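Local coordinates for protein D-ribose pyranase (Bacillus subtilis, PDB 1OGE) that probably interconverts the beta-pyran and beta-furan forms of D-ribose, working as a homodecamer made of two pentamers, at residues Lys23-Asp28 with Leu103-Ala108. Residues are numbered along the deposited sequence; the frame is centred on the assembly and turned at random.
Sequences KIVIAD and LLTKDA. With RP5 (5-O-phosphono-beta-D-ribofuranose), chain G.
A108 meets strand 23-27 at two points, on the backbone of K23 and on the side chain of V25, and these three residues carry most of the buried surface. The CA of A108 sits 3.4 Å from K23 O, with an angle of 125° at the hydrogen, a bent CA-H...O contact. Its CB lies 3.6 Å from V25 CG2, the methyl that stands anti to the carbonyl carbon; the same methyl reaches T105 CG2 at 4.0 Å, so one branch of valine touches both ends of the turn T105-A108. That turn is closed by A108 N bonding to T105 O, while T105 OG1 is turned back to the carbonyl of K102. One water bridges the backbones, accepting from K23 N (2.7 Å) and donating to D107 O. At the other end of 23-28, substrate-binding D28 takes O3 of the bound ribose 5-phosphate (RP5) on OD1 at 2.8 Å and RP5 O2 on OD2 at 2.6 Å; G30 N and L31 N also bind OD2. H98, Y120 and H20 of the second subunit hold RP5 too. With an alanine here, both hydroxyls and the two amides would probably lose their shared acceptor group. Methyl packing, one CA-H...O approach and a shared water thus join 103-108 to the strand, direct backbone pairing beginning at K109 with K23 and A110 with V25, whereas D28 spends its polar grip on the sugar.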
ATOM      1  N   LYS A  23     -23.667  -3.205 -11.596  1.00 33.35           N
ATOM      2  CA  LYS A  23     -23.592  -2.716 -12.961  1.00 33.47           C
ATOM      3  C   LYS A  23     -22.179  -2.632 -13.518  1.00 34.70           C
ATOM      4  O   LYS A  23     -21.216  -2.400 -12.777  1.00 32.75           O
ATOM      5  CB  LYS A  23     -24.223  -1.323 -13.027  1.00 35.47           C
ATOM      6  CG  LYS A  23     -25.605  -1.239 -12.411  1.00 37.88           C
ATOM      7  CD  LYS A  23     -26.082   0.196 -12.339  1.00 42.34           C
ATOM      8  CE  LYS A  23     -27.455   0.291 -11.690  1.00 46.54           C
ATOM      9  NZ  LYS A  23     -27.472  -0.337 -10.337  1.00 48.49           N
ATOM     10  N   ILE A  24     -22.066  -2.840 -14.829  1.00 33.11           N
ATOM     11  CA  ILE A  24     -20.793  -2.712 -15.527  1.00 33.70           C
ATOM     12  C   ILE A  24     -21.105  -1.874 -16.767  1.00 32.74           C
ATOM     13  O   ILE A  24     -22.242  -1.860 -17.239  1.00 30.86           O
ATOM     14  CB  ILE A  24     -20.175  -4.082 -15.946  1.00 36.10           C
ATOM     15  CG1 ILE A  24     -20.988  -4.727 -17.064  1.00 38.09           C
ATOM     16  CG2 ILE A  24     -20.094  -5.006 -14.740  1.00 35.52           C
ATOM     17  CD1 ILE A  24     -20.291  -5.937 -17.676  1.00 40.47           C
ATOM     18  N   VAL A  25     -20.105  -1.170 -17.282  1.00 32.58           N
ATOM     19  CA  VAL A  25     -20.297  -0.313 -18.445  1.00 32.43           C
ATOM     20  C   VAL A  25     -19.429  -0.726 -19.631  1.00 32.90           C
ATOM     21  O   VAL A  25     -18.288  -1.157 -19.461  1.00 32.32           O
ATOM     22  CB  VAL A  25     -19.961   1.165 -18.095  1.00 33.49           C
ATOM     23  CG1 VAL A  25     -20.169   2.065 -19.315  1.00 33.90           C
ATOM     24  CG2 VAL A  25     -20.814   1.634 -16.920  1.00 32.24           C
ATOM     25  N   ILE A  26     -19.990  -0.609 -20.831  1.00 32.23           N
ATOM     26  CA  ILE A  26     -19.268  -0.903 -22.064  1.00 32.43           C
ATOM     27  C   ILE A  26     -19.234   0.465 -22.704  1.00 31.63           C
ATOM     28  O   ILE A  26     -20.279   1.060 -22.972  1.00 29.50           O
ATOM     29  CB  ILE A  26     -20.032  -1.872 -22.981  1.00 33.83           C
ATOM     30  CG1 ILE A  26     -20.193  -3.223 -22.285  1.00 35.65           C
ATOM     31  CG2 ILE A  26     -19.264  -2.055 -24.289  1.00 33.78           C
ATOM     32  CD1 ILE A  26     -21.006  -4.233 -23.088  1.00 39.91           C
ATOM     33  N   ALA A  27     -18.035   0.973 -22.942  1.00 31.95           N
ATOM     34  CA  ALA A  27     -17.905   2.312 -23.481  1.00 32.80           C
ATOM     35  C   ALA A  27     -17.207   2.404 -24.813  1.00 33.18           C
ATOM     36  O   ALA A  27     -16.473   1.498 -25.209  1.00 32.21           O
ATOM     37  CB  ALA A  27     -17.167   3.185 -22.470  1.00 31.49           C
ATOM     38  N   ASP A  28     -17.453   3.516 -25.504  1.00 33.49           N
ATOM     39  CA  ASP A  28     -16.791   3.773 -26.767  1.00 33.61           C
ATOM     40  C   ASP A  28     -15.441   4.356 -26.344  1.00 33.94           C
ATOM     41  O   ASP A  28     -15.191   4.525 -25.151  1.00 33.51           O
ATOM     42  CB  ASP A  28     -17.604   4.762 -27.618  1.00 35.36           C
ATOM     43  CG  ASP A  28     -17.900   6.071 -26.896  1.00 36.61           C
ATOM     44  OD1 ASP A  28     -19.065   6.526 -26.965  1.00 34.83           O
ATOM     45  OD2 ASP A  28     -16.976   6.646 -26.281  1.00 34.31           O
ATOM     46  N   LEU A 103     -23.729  10.070 -14.942  1.00 43.65           N
ATOM     47  CA  LEU A 103     -23.862  10.093 -13.489  1.00 43.29           C
ATOM     48  C   LEU A 103     -23.979   8.669 -12.952  1.00 43.02           C
ATOM     49  O   LEU A 103     -23.439   8.342 -11.893  1.00 41.47           O
ATOM     50  CB  LEU A 103     -25.100  10.887 -13.075  1.00 44.30           C
ATOM     51  CG  LEU A 103     -25.018  12.403 -13.249  1.00 47.77           C
ATOM     52  CD1 LEU A 103     -26.368  13.036 -12.922  1.00 48.05           C
ATOM     53  CD2 LEU A 103     -23.923  12.954 -12.340  1.00 48.11           C
ATOM     54  N   LEU A 104     -24.693   7.827 -13.691  1.00 42.60           N
ATOM     55  CA  LEU A 104     -24.881   6.438 -13.289  1.00 44.05           C
ATOM     56  C   LEU A 104     -23.598   5.617 -13.332  1.00 41.63           C
ATOM     57  O   LEU A 104     -23.421   4.712 -12.527  1.00 41.93           O
ATOM     58  CB  LEU A 104     -25.948   5.771 -14.165  1.00 45.80           C
ATOM     59  CG  LEU A 104     -27.396   5.888 -13.677  1.00 48.24           C
ATOM     60  CD1 LEU A 104     -27.713   7.335 -13.318  1.00 50.77           C
ATOM     61  CD2 LEU A 104     -28.341   5.372 -14.756  1.00 48.97           C
ATOM     62  N   THR A 105     -22.701   5.936 -14.260  1.00 39.78           N
ATOM     63  CA  THR A 105     -21.452   5.194 -14.380  1.00 39.27           C
ATOM     64  C   THR A 105     -20.591   5.252 -13.117  1.00 39.19           C
ATOM     65  O   THR A 105     -19.696   4.430 -12.937  1.00 37.13           O
ATOM     66  CB  THR A 105     -20.602   5.698 -15.570  1.00 39.76           C
ATOM     67  OG1 THR A 105     -20.227   7.065 -15.351  1.00 38.70           O
ATOM     68  CG2 THR A 105     -21.389   5.583 -16.874  1.00 40.22           C
ATOM     69  N   LYS A 106     -20.858   6.223 -12.248  1.00 40.59           N
ATOM     70  CA  LYS A 106     -20.093   6.363 -11.008  1.00 42.58           C
ATOM     71  C   LYS A 106     -20.321   5.180 -10.065  1.00 42.16           C
ATOM     72  O   LYS A 106     -19.490   4.902  -9.200  1.00 41.83           O
ATOM     73  CB  LYS A 106     -20.472   7.668 -10.293  1.00 44.91           C
ATOM     74  CG  LYS A 106     -20.169   8.925 -11.100  1.00 49.89           C
ATOM     75  CD  LYS A 106     -20.760  10.187 -10.464  1.00 52.80           C
ATOM     76  CE  LYS A 106     -20.095  10.530  -9.136  1.00 54.21           C
ATOM     77  NZ  LYS A 106     -20.725  11.727  -8.502  1.00 56.91           N
ATOM     78  N   ASP A 107     -21.445   4.488 -10.236  1.00 41.60           N
ATOM     79  CA  ASP A 107     -21.782   3.338  -9.394  1.00 41.78           C
ATOM     80  C   ASP A 107     -21.410   2.004 -10.032  1.00 40.30           C
ATOM     81  O   ASP A 107     -21.659   0.943  -9.453  1.00 39.59           O
ATOM     82  CB  ASP A 107     -23.282   3.323  -9.085  1.00 44.75           C
ATOM     83  CG  ASP A 107     -23.727   4.534  -8.297  1.00 50.28           C
ATOM     84  OD1 ASP A 107     -23.096   4.819  -7.255  1.00 53.15           O
ATOM     85  OD2 ASP A 107     -24.705   5.197  -8.713  1.00 51.89           O
ATOM     86  N   ALA A 108     -20.821   2.058 -11.222  1.00 37.15           N
ATOM     87  CA  ALA A 108     -20.432   0.849 -11.937  1.00 35.00           C
ATOM     88  C   ALA A 108     -19.215   0.179 -11.308  1.00 35.03           C
ATOM     89  O   ALA A 108     -18.338   0.854 -10.767  1.00 34.98           O
ATOM     90  CB  ALA A 108     -20.148   1.176 -13.394  1.00 32.44           C
TER
HETATM   91  C1  RP5 G1133     -18.353  10.805 -24.456  1.00 75.73           C
HETATM   92  O4  RP5 G1133     -18.617  11.886 -25.321  1.00 77.19           O
HETATM   93  C2  RP5 G1133     -18.640   9.541 -25.265  1.00 74.82           C
HETATM   94  O2  RP5 G1133     -17.513   9.218 -26.063  1.00 73.06           O
HETATM   95  C3  RP5 G1133     -19.775  10.005 -26.172  1.00 75.97           C
HETATM   96  O3  RP5 G1133     -19.742   9.206 -27.347  1.00 74.05           O
HETATM   97  C4  RP5 G1133     -19.458  11.492 -26.394  1.00 78.54           C
HETATM   98  C5  RP5 G1133     -20.734  12.358 -26.434  1.00 82.87           C
HETATM   99  O5  RP5 G1133     -20.413  13.755 -26.625  1.00 89.17           O
HETATM  100  P'  RP5 G1133     -20.256  14.226 -28.128  1.00 92.39           P
HETATM  101  O1X RP5 G1133     -19.949  15.671 -28.162  1.00 91.96           O
HETATM  102  O2X RP5 G1133     -19.102  13.451 -28.785  1.00 92.35           O
HETATM  103  O3X RP5 G1133     -21.549  13.961 -28.904  1.00 92.57           O
HETATM  104  O1  RP5 G1133     -19.235  10.981 -23.377  1.00 75.30           O
HETATM  105  O   HOH W   1     -22.936  -1.617  -9.486  1.00 36.67           O